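Local coordinates for putative hemin ABC transport system, membrane protein (Burkholderia cenocepacia J2315, PDB 5B57) that probably serves as the membrane-spanning permease subunit of an ABC transporter that imports heme into the cell, at residues 68-73 with 106-111; 74-79 with 98-103; 102-107 with 348-353. All blocks are in the same frame, centred on the assembly; numbering follows the deposited sequence.

Following the chain from its N terminus, helix 54-72 ends in segment 68-73, which meets segment 106-111 of helix 94-128 in interaction 1. Nested within the loop so closed, interaction 2 brings 74-79, the connection from helix 54-72 to helix 80-87, against 98-103 of the same helix 94-128. Interaction 3 starts where these two end: 102-107 overlaps both earlier segments and reaches across about 240 residues to 348-353, at the end of helix 327-352. Thus helix 94-128 takes part in all three contacts, tying the first transmembrane helix and its following loop to a late helix of the FecCD fold.

Interaction 1. Residues 68-73 with 106-111; sequences VVALCV and PRVVLA
A70 and V108 form the closest approach between segments 68-73 and 106-111. Both CB atoms are directed toward the partner helix, and V108 CG2 comes to 3.6 Å from A70 CB. The valine torsion explains which branch does the touching: at a chi1 of 169°, CG1 lies anti to the backbone N, while CG2 is turned anti to the carbonyl carbon and forward onto the alanine. Because A70 carries only a methyl group, the backbones can approach closely here, with CA of A70 6.8 Å from CA of V108. L343 and L347 of helix 327-352 also pack against A70, enclosing this buried side.

Packing is looser at L71. Its side chain starts off to one side and bends back, leaving CD2 4.4 Å from V108 CG2, and the residue is partly exposed. V68, one turn before L71, is on the surface and points away from segment 106-111. The contact is therefore a small apolar patch, with one valine branch resting on an alanine and flanked by a leucine. At P106 helix 94-128 is kinked, since proline has no N-H to give to the preceding turn, and P106 at the kink and L110 a turn later pack on L245 of helix 242-260. Close apolar packing of a proline-kinked helix on its neighbours fits the multi-helix transmembrane bundle of FecCD-type permeases.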
loop_
_atom_site.group_PDB
_atom_site.type_symbol
_atom_site.label_atom_id
_atom_site.label_comp_id
_atom_site.label_asym_id
_atom_site.label_seq_id
_atom_site.Cartn_x
_atom_site.Cartn_y
_atom_site.Cartn_z
ATOM N N VAL A 68 6.828 17.899 -37.061
ATOM C CA VAL A 68 6.900 18.728 -38.260
ATOM C C VAL A 68 5.640 19.570 -38.410
ATOM O O VAL A 68 5.712 20.778 -38.669
ATOM C CB VAL A 68 7.144 17.842 -39.495
ATOM C CG1 VAL A 68 6.711 18.538 -40.774
ATOM C CG2 VAL A 68 8.597 17.482 -39.586
ATOM N N VAL A 69 4.465 18.955 -38.239
ATOM C CA VAL A 69 3.259 19.752 -38.419
ATOM C C VAL A 69 3.153 20.799 -37.325
ATOM O O VAL A 69 2.617 21.885 -37.561
ATOM C CB VAL A 69 1.998 18.870 -38.508
ATOM C CG1 VAL A 69 2.368 17.436 -38.365
ATOM C CG2 VAL A 69 0.923 19.276 -37.484
ATOM N N ALA A 70 3.719 20.537 -36.140
ATOM C CA ALA A 70 3.606 21.499 -35.044
ATOM C C ALA A 70 4.166 22.868 -35.418
ATOM O O ALA A 70 3.636 23.893 -34.963
ATOM C CB ALA A 70 4.313 20.975 -33.798
ATOM N N LEU A 71 5.224 22.912 -36.245
ATOM C CA LEU A 71 5.837 24.192 -36.610
ATOM C C LEU A 71 4.923 25.042 -37.483
ATOM O O LEU A 71 5.022 26.273 -37.461
ATOM C CB LEU A 71 7.153 23.967 -37.342
ATOM C CG LEU A 71 8.305 23.421 -36.521
ATOM C CD1 LEU A 71 9.271 22.699 -37.433
ATOM C CD2 LEU A 71 9.002 24.547 -35.775
ATOM N N CYS A 72 4.029 24.411 -38.244
ATOM C CA CYS A 72 3.177 25.099 -39.195
ATOM C C CYS A 72 1.838 25.552 -38.635
ATOM O O CYS A 72 1.171 26.350 -39.303
ATOM C CB CYS A 72 2.918 24.198 -40.385
ATOM S SG CYS A 72 4.425 23.576 -41.049
ATOM N N VAL A 73 1.431 25.077 -37.451
ATOM C CA VAL A 73 0.098 25.386 -36.948
ATOM C C VAL A 73 0.112 26.222 -35.660
ATOM O O VAL A 73 -0.888 26.255 -34.962
ATOM C CB VAL A 73 -0.726 24.103 -36.746
ATOM C CG1 VAL A 73 -1.212 23.536 -38.089
ATOM C CG2 VAL A 73 0.101 23.094 -35.980
ATOM N N PRO A 106 11.841 26.611 -30.623
ATOM C CA PRO A 106 12.148 26.350 -29.204
ATOM C C PRO A 106 10.960 25.826 -28.427
ATOM O O PRO A 106 11.133 25.064 -27.474
ATOM C CB PRO A 106 12.600 27.723 -28.671
ATOM C CG PRO A 106 12.912 28.526 -29.873
ATOM C CD PRO A 106 11.940 28.046 -30.919
ATOM N N ARG A 107 9.750 26.204 -28.822
ATOM C CA ARG A 107 8.579 25.710 -28.131
ATOM C C ARG A 107 8.296 24.269 -28.516
ATOM O O ARG A 107 7.979 23.441 -27.657
ATOM C CB ARG A 107 7.392 26.612 -28.438
ATOM C CG ARG A 107 6.104 26.094 -27.913
ATOM C CD ARG A 107 5.176 27.203 -27.529
ATOM N NE ARG A 107 3.884 26.643 -27.175
ATOM C CZ ARG A 107 2.855 27.372 -26.772
ATOM N NH1 ARG A 107 2.981 28.687 -26.680
ATOM N NH2 ARG A 107 1.707 26.793 -26.459
ATOM N N VAL A 108 8.432 23.937 -29.797
ATOM C CA VAL A 108 8.225 22.549 -30.200
ATOM C C VAL A 108 9.297 21.658 -29.605
ATOM O O VAL A 108 8.996 20.588 -29.067
ATOM C CB VAL A 108 8.174 22.417 -31.730
ATOM C CG1 VAL A 108 8.239 20.968 -32.092
ATOM C CG2 VAL A 108 6.892 23.031 -32.264
ATOM N N VAL A 109 10.557 22.099 -29.651
ATOM C CA VAL A 109 11.640 21.319 -29.048
ATOM C C VAL A 109 11.436 21.170 -27.536
ATOM O O VAL A 109 11.664 20.096 -26.975
ATOM C CB VAL A 109 13.001 21.939 -29.413
ATOM C CG1 VAL A 109 13.931 21.946 -28.258
ATOM C CG2 VAL A 109 13.614 21.110 -30.441
ATOM N N LEU A 110 10.972 22.222 -26.857
ATOM C CA LEU A 110 10.746 22.105 -25.422
ATOM C C LEU A 110 9.680 21.061 -25.126
ATOM O O LEU A 110 9.841 20.249 -24.209
ATOM C CB LEU A 110 10.363 23.464 -24.814
ATOM C CG LEU A 110 10.243 23.522 -23.278
ATOM C CD1 LEU A 110 11.576 23.312 -22.608
ATOM C CD2 LEU A 110 9.668 24.815 -22.808
ATOM N N ALA A 111 8.598 21.038 -25.912
ATOM C CA ALA A 111 7.583 20.007 -25.718
ATOM C C ALA A 111 8.159 18.593 -25.881
ATOM O O ALA A 111 7.773 17.694 -25.141
ATOM C CB ALA A 111 6.407 20.215 -26.664
#

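Interaction 2. Residues 74-79 with 98-103; sequences GAYRIP and AVLLDI. With DMU (decyl-beta-D-maltopyranoside), chain E.
Y76 lays its ring against V99, and the branch that touches it is CG1. This methyl sits 3.5 Å from Y76 CG and about as close to the tyrosine CB, so it meets the root of the ring more than its hydroxyl end. V99 CB stands over one face, 4.2 Å above the plane and displaced toward the rim, and the two side chains cross obliquely. The tyrosine torsion sets this up, with CG anti to the backbone N (chi1 177°), which places the ring beside V99. Beside it, L100 CD2 serves two partners at similar range: Y76 CD2 at 4.3 Å, approached obliquely, and I78 CG2, also at 4.3 Å.

The elements joined are the irregular connection that follows the first transmembrane helix and the early part of helix 94-128, a helix-loop contact on the outer part of the FecCD-type helical bundle. Segment 98-103 carries a pi-type turn: V99 O accepts an ordinary alpha-type bond from I103 N at 3.1 Å and probably also a wider, pi-type bond from R104 N.

Further out, helix 80-87 backs the leucine and isoleucine: A83 touches both I78 and L100, and L87 packs on L100 and L101. P79 occupies the N-cap position of that short helix, so the loop carrying Y76 and I78 leads straight into it. W242 NE1 donates a hydrogen bond to L101 O. On the side of the helix turned from Y76, a bound decyl maltoside lies near L101 CD2, and its hydroxyl O6 donates to D102 OD1 at 2.9 Å.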
loop_
_atom_site.group_PDB
_atom_site.type_symbol
_atom_site.label_atom_id
_atom_site.label_comp_id
_atom_site.label_asym_id
_atom_site.label_seq_id
_atom_site.Cartn_x
_atom_site.Cartn_y
_atom_site.Cartn_z
ATOM N N GLY A 74 1.188 26.935 -35.337
ATOM C CA GLY A 74 1.099 27.824 -34.181
ATOM C C GLY A 74 0.303 29.096 -34.441
ATOM O O GLY A 74 -0.644 29.084 -35.229
ATOM N N ALA A 75 0.678 30.226 -33.823
ATOM C CA ALA A 75 -0.024 31.475 -34.140
ATOM C C ALA A 75 0.257 31.965 -35.562
ATOM O O ALA A 75 -0.567 32.710 -36.108
ATOM C CB ALA A 75 0.321 32.572 -33.134
ATOM N N TYR A 76 1.397 31.571 -36.159
ATOM C CA TYR A 76 1.810 31.910 -37.533
ATOM C C TYR A 76 1.514 30.709 -38.434
ATOM O O TYR A 76 2.140 29.654 -38.280
ATOM C CB TYR A 76 3.306 32.263 -37.550
ATOM C CG TYR A 76 3.951 32.567 -38.902
ATOM C CD1 TYR A 76 3.843 33.826 -39.473
ATOM C CD2 TYR A 76 4.706 31.606 -39.588
ATOM C CE1 TYR A 76 4.433 34.116 -40.702
ATOM C CE2 TYR A 76 5.303 31.891 -40.827
ATOM C CZ TYR A 76 5.158 33.153 -41.372
ATOM O OH TYR A 76 5.723 33.486 -42.582
ATOM N N ARG A 77 0.559 30.850 -39.361
ATOM C CA ARG A 77 0.119 29.708 -40.167
ATOM C C ARG A 77 0.865 29.667 -41.496
ATOM O O ARG A 77 0.898 30.651 -42.235
ATOM C CB ARG A 77 -1.388 29.746 -40.430
ATOM C CG ARG A 77 -2.234 29.970 -39.210
ATOM C CD ARG A 77 -1.713 29.132 -38.090
ATOM N NE ARG A 77 -2.581 29.148 -36.923
ATOM C CZ ARG A 77 -3.214 28.072 -36.464
ATOM N NH1 ARG A 77 -3.068 26.897 -37.078
ATOM N NH2 ARG A 77 -3.979 28.166 -35.383
ATOM N N ILE A 78 1.448 28.520 -41.809
ATOM C CA ILE A 78 2.263 28.426 -43.010
ATOM C C ILE A 78 2.235 26.985 -43.502
ATOM O O ILE A 78 2.309 26.053 -42.691
ATOM C CB ILE A 78 3.682 28.943 -42.734
ATOM C CG1 ILE A 78 4.534 28.834 -43.986
ATOM C CG2 ILE A 78 4.341 28.243 -41.538
ATOM C CD1 ILE A 78 5.634 29.808 -43.969
ATOM N N PRO A 79 2.073 26.735 -44.799
ATOM C CA PRO A 79 1.998 25.346 -45.255
ATOM C C PRO A 79 3.368 24.691 -45.198
ATOM O O PRO A 79 4.400 25.356 -45.089
ATOM C CB PRO A 79 1.483 25.460 -46.694
ATOM C CG PRO A 79 0.965 26.858 -46.821
ATOM C CD PRO A 79 1.740 27.688 -45.874
ATOM N N ALA A 98 12.544 33.510 -39.352
ATOM C CA ALA A 98 12.699 34.062 -38.009
ATOM C C ALA A 98 11.542 33.664 -37.087
ATOM O O ALA A 98 11.767 33.317 -35.925
ATOM C CB ALA A 98 12.826 35.583 -38.089
ATOM N N VAL A 99 10.299 33.717 -37.571
ATOM C CA VAL A 99 9.178 33.252 -36.758
ATOM C C VAL A 99 9.297 31.754 -36.470
ATOM O O VAL A 99 9.014 31.300 -35.356
ATOM C CB VAL A 99 7.838 33.594 -37.445
ATOM C CG1 VAL A 99 6.700 32.818 -36.799
ATOM C CG2 VAL A 99 7.566 35.093 -37.391
ATOM N N LEU A 100 9.724 30.962 -37.453
ATOM C CA LEU A 100 9.834 29.522 -37.222
ATOM C C LEU A 100 11.057 29.170 -36.383
ATOM O O LEU A 100 10.937 28.475 -35.374
ATOM C CB LEU A 100 9.873 28.762 -38.547
ATOM C CG LEU A 100 8.603 28.827 -39.394
ATOM C CD1 LEU A 100 8.704 27.910 -40.603
ATOM C CD2 LEU A 100 7.412 28.461 -38.557
ATOM N N LEU A 101 12.245 29.617 -36.781
ATOM C CA LEU A 101 13.437 29.185 -36.065
ATOM C C LEU A 101 13.610 29.877 -34.716
ATOM O O LEU A 101 14.377 29.388 -33.883
ATOM C CB LEU A 101 14.688 29.412 -36.914
ATOM C CG LEU A 101 15.818 28.469 -36.504
ATOM C CD1 LEU A 101 16.040 27.415 -37.574
ATOM C CD2 LEU A 101 17.086 29.234 -36.224
ATOM N N ASP A 102 12.923 30.992 -34.466
ATOM C CA ASP A 102 13.121 31.734 -33.223
ATOM C C ASP A 102 11.942 31.705 -32.259
ATOM O O ASP A 102 12.159 31.785 -31.056
ATOM C CB ASP A 102 13.452 33.201 -33.511
ATOM C CG ASP A 102 14.871 33.395 -33.907
ATOM O OD1 ASP A 102 15.632 32.405 -33.806
ATOM O OD2 ASP A 102 15.219 34.536 -34.302
ATOM N N ILE A 103 10.711 31.616 -32.749
ATOM C CA ILE A 103 9.531 31.671 -31.911
ATOM C C ILE A 103 8.832 30.315 -31.845
ATOM O O ILE A 103 8.303 29.936 -30.805
ATOM C CB ILE A 103 8.554 32.760 -32.404
ATOM C CG1 ILE A 103 9.306 33.998 -32.900
ATOM C CG2 ILE A 103 7.547 33.095 -31.330
ATOM C CD1 ILE A 103 10.070 34.753 -31.826
HETATM C C1 DMU E . 21.927 25.642 -29.045
HETATM C C2 DMU E . 21.591 27.054 -29.448
HETATM C C3 DMU E . 21.223 27.099 -30.936
HETATM C C4 DMU E . 20.121 26.052 -31.270
HETATM O O5 DMU E . 20.522 24.745 -30.786
HETATM C C6 DMU E . 20.744 24.748 -29.356
HETATM O O7 DMU E . 20.769 28.412 -31.272
HETATM O O16 DMU E . 21.028 23.427 -28.898
HETATM C C18 DMU E . 19.914 22.864 -28.202
HETATM C C19 DMU E . 19.488 21.589 -28.905
HETATM C C22 DMU E . 18.186 21.061 -28.333
HETATM C C25 DMU E . 17.982 19.594 -28.706
HETATM C C28 DMU E . 17.587 18.765 -27.482
HETATM C C31 DMU E . 18.425 17.483 -27.374
HETATM C C34 DMU E . 17.532 16.263 -27.105
HETATM C C37 DMU E . 18.277 15.187 -26.295
HETATM C C40 DMU E . 17.294 14.214 -25.616
HETATM C C43 DMU E . 17.025 13.003 -26.489
HETATM O O49 DMU E . 22.228 25.589 -27.642
HETATM O O55 DMU E . 22.699 27.925 -29.181
HETATM C C57 DMU E . 19.847 25.972 -32.780
HETATM O O61 DMU E . 19.110 27.133 -33.199
HETATM C C5 DMU E . 22.294 30.238 -31.828
HETATM C C7 DMU E . 21.457 31.410 -31.321
HETATM C C8 DMU E . 20.336 31.756 -32.301
HETATM C C9 DMU E . 19.549 30.518 -32.681
HETATM O O1 DMU E . 20.427 29.561 -33.282
HETATM C C10 DMU E . 21.413 29.078 -32.355
HETATM O O2 DMU E . 19.448 32.721 -31.702
HETATM O O3 DMU E . 23.142 29.765 -30.762
HETATM O O4 DMU E . 22.308 32.555 -31.153
HETATM C C11 DMU E . 18.441 30.871 -33.654
HETATM O O6 DMU E . 18.558 32.261 -34.027
#

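Interaction 3. Residues 102-107 with 348-353; sequences DIRAPR and AARTVA. With DMU (decyl-beta-D-maltopyranoside), chain E.
The R107 side chain runs out with CG anti to the backbone N (chi1 173°) and one bend at chi2, while R350, in the conformer described, is bent at both chi2 and chi3; these torsions bring the methylene CG of R350 over one face of the R107 guanidinium. R350 CG lies 3.3 Å from R107 NH2, and the two side chains cross at about a right angle with their guanidinium planes 26° apart. The two like charges stay near each other, R350 NE 4.2 Å from R107 NH1. R104 slides past R350 in the opposite direction, with R104 NH1 4.2 Å from R350 CD. Since R104 and R350 are both modelled in two conformers, their details are less certain than the placing of R107.

Polar partners for the group lie outside the two segments. R107 makes salt bridges through NE to D346 OD2, on helix 327-352 one turn before R350, and through NH1 to D357 OD2; the side chain of R350 also touches D357. In this conformer R104 NH2 probably hydrogen-bonds A70 O. The two aspartates probably offset the charge of R107 and limit its rotation, which would make the nearby like charge of R350 more tolerable.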
loop_
_atom_site.group_PDB
_atom_site.type_symbol
_atom_site.label_atom_id
_atom_site.label_comp_id
_atom_site.label_asym_id
_atom_site.label_seq_id
_atom_site.Cartn_x
_atom_site.Cartn_y
_atom_site.Cartn_z
ATOM N N ASP A 102 12.923 30.992 -34.466
ATOM C CA ASP A 102 13.121 31.734 -33.223
ATOM C C ASP A 102 11.942 31.705 -32.259
ATOM O O ASP A 102 12.159 31.785 -31.056
ATOM C CB ASP A 102 13.452 33.201 -33.511
ATOM C CG ASP A 102 14.871 33.395 -33.907
ATOM O OD1 ASP A 102 15.632 32.405 -33.806
ATOM O OD2 ASP A 102 15.219 34.536 -34.302
ATOM N N ILE A 103 10.711 31.616 -32.749
ATOM C CA ILE A 103 9.531 31.671 -31.911
ATOM C C ILE A 103 8.832 30.315 -31.845
ATOM O O ILE A 103 8.303 29.936 -30.805
ATOM C CB ILE A 103 8.554 32.760 -32.404
ATOM C CG1 ILE A 103 9.306 33.998 -32.900
ATOM C CG2 ILE A 103 7.547 33.095 -31.330
ATOM C CD1 ILE A 103 10.070 34.753 -31.826
ATOM N N ARG A 104 8.791 29.587 -32.957
ATOM C CA ARG A 104 8.088 28.316 -32.919
ATOM C C ARG A 104 8.980 27.188 -32.400
ATOM O O ARG A 104 8.617 26.558 -31.391
ATOM C CB ARG A 104 7.506 27.963 -34.295
ATOM C CG ARG A 104 6.037 27.519 -34.202
ATOM C CD ARG A 104 5.752 26.683 -32.958
ATOM N NE ARG A 104 4.684 25.704 -33.167
ATOM C CZ ARG A 104 3.565 25.652 -32.451
ATOM N NH1 ARG A 104 3.360 26.530 -31.481
ATOM N NH2 ARG A 104 2.651 24.721 -32.697
ATOM N N ALA A 105 10.118 26.913 -33.071
ATOM C CA ALA A 105 11.036 25.807 -32.847
ATOM C C ALA A 105 11.340 25.611 -31.364
ATOM O O ALA A 105 11.090 24.512 -30.852
ATOM C CB ALA A 105 12.329 25.990 -33.657
ATOM N N PRO A 106 11.841 26.611 -30.623
ATOM C CA PRO A 106 12.148 26.350 -29.204
ATOM C C PRO A 106 10.960 25.826 -28.427
ATOM O O PRO A 106 11.133 25.064 -27.474
ATOM C CB PRO A 106 12.600 27.723 -28.671
ATOM C CG PRO A 106 12.912 28.526 -29.873
ATOM C CD PRO A 106 11.940 28.046 -30.919
ATOM N N ARG A 107 9.750 26.204 -28.822
ATOM C CA ARG A 107 8.579 25.710 -28.131
ATOM C C ARG A 107 8.296 24.269 -28.516
ATOM O O ARG A 107 7.979 23.441 -27.657
ATOM C CB ARG A 107 7.392 26.612 -28.438
ATOM C CG ARG A 107 6.104 26.094 -27.913
ATOM C CD ARG A 107 5.176 27.203 -27.529
ATOM N NE ARG A 107 3.884 26.643 -27.175
ATOM C CZ ARG A 107 2.855 27.372 -26.772
ATOM N NH1 ARG A 107 2.981 28.687 -26.680
ATOM N NH2 ARG A 107 1.707 26.793 -26.459
ATOM N N ALA A 348 -2.640 21.203 -28.813
ATOM C CA ALA A 348 -4.031 21.429 -28.443
ATOM C C ALA A 348 -4.246 22.800 -27.789
ATOM O O ALA A 348 -5.241 23.473 -28.077
ATOM C CB ALA A 348 -4.528 20.313 -27.537
ATOM N N ALA A 349 -3.346 23.238 -26.904
ATOM C CA ALA A 349 -3.579 24.511 -26.210
ATOM C C ALA A 349 -3.516 25.686 -27.187
ATOM O O ALA A 349 -4.396 26.555 -27.206
ATOM C CB ALA A 349 -2.549 24.700 -25.095
ATOM N N ARG A 350 -2.458 25.725 -28.030
ATOM C CA ARG A 350 -2.278 26.807 -28.976
ATOM C C ARG A 350 -3.333 26.802 -30.082
ATOM O O ARG A 350 -3.266 27.571 -31.044
ATOM C CB ARG A 350 -0.877 26.747 -29.590
ATOM C CG ARG A 350 0.073 27.840 -29.098
ATOM C CD ARG A 350 0.254 28.950 -30.162
ATOM N NE ARG A 350 0.498 30.297 -29.622
ATOM C CZ ARG A 350 -0.457 31.180 -29.346
ATOM N NH1 ARG A 350 -1.735 30.870 -29.536
ATOM N NH2 ARG A 350 -0.137 32.371 -28.867
ATOM N N THR A 351 -4.340 25.939 -29.957
ATOM C CA THR A 351 -5.279 25.723 -31.057
ATOM C C THR A 351 -6.761 25.775 -30.672
ATOM O O THR A 351 -7.502 26.614 -31.194
ATOM C CB THR A 351 -4.963 24.378 -31.738
ATOM O OG1 THR A 351 -3.785 24.521 -32.550
ATOM C CG2 THR A 351 -6.129 23.897 -32.589
ATOM N N VAL A 352 -7.199 24.908 -29.743
ATOM C CA VAL A 352 -8.611 24.664 -29.426
ATOM C C VAL A 352 -9.327 25.949 -29.022
ATOM O O VAL A 352 -10.553 26.049 -29.136
ATOM C CB VAL A 352 -8.771 23.593 -28.320
ATOM C CG1 VAL A 352 -8.392 24.140 -26.951
ATOM C CG2 VAL A 352 -10.190 23.063 -28.266
ATOM N N ALA A 353 -8.580 26.949 -28.548
ATOM C CA ALA A 353 -9.186 28.196 -28.086
ATOM C C ALA A 353 -8.461 29.393 -28.667
ATOM O O ALA A 353 -8.259 30.411 -27.998
ATOM C CB ALA A 353 -9.204 28.273 -26.558
HETATM C C1 DMU E . 21.927 25.642 -29.045
HETATM C C2 DMU E . 21.591 27.054 -29.448
HETATM C C3 DMU E . 21.223 27.099 -30.936
HETATM C C4 DMU E . 20.121 26.052 -31.270
HETATM O O5 DMU E . 20.522 24.745 -30.786
HETATM C C6 DMU E . 20.744 24.748 -29.356
HETATM O O7 DMU E . 20.769 28.412 -31.272
HETATM O O16 DMU E . 21.028 23.427 -28.898
HETATM C C18 DMU E . 19.914 22.864 -28.202
HETATM C C19 DMU E . 19.488 21.589 -28.905
HETATM C C22 DMU E . 18.186 21.061 -28.333
HETATM C C25 DMU E . 17.982 19.594 -28.706
HETATM C C28 DMU E . 17.587 18.765 -27.482
HETATM C C31 DMU E . 18.425 17.483 -27.374
HETATM C C34 DMU E . 17.532 16.263 -27.105
HETATM C C37 DMU E . 18.277 15.187 -26.295
HETATM C C40 DMU E . 17.294 14.214 -25.616
HETATM C C43 DMU E . 17.025 13.003 -26.489
HETATM O O49 DMU E . 22.228 25.589 -27.642
HETATM O O55 DMU E . 22.699 27.925 -29.181
HETATM C C57 DMU E . 19.847 25.972 -32.780
HETATM O O61 DMU E . 19.110 27.133 -33.199
HETATM C C5 DMU E . 22.294 30.238 -31.828
HETATM C C7 DMU E . 21.457 31.410 -31.321
HETATM C C8 DMU E . 20.336 31.756 -32.301
HETATM C C9 DMU E . 19.549 30.518 -32.681
HETATM O O1 DMU E . 20.427 29.561 -33.282
HETATM C C10 DMU E . 21.413 29.078 -32.355
HETATM O O2 DMU E . 19.448 32.721 -31.702
HETATM O O3 DMU E . 23.142 29.765 -30.762
HETATM O O4 DMU E . 22.308 32.555 -31.153
HETATM C C11 DMU E . 18.441 30.871 -33.654
HETATM O O6 DMU E . 18.558 32.261 -34.027
#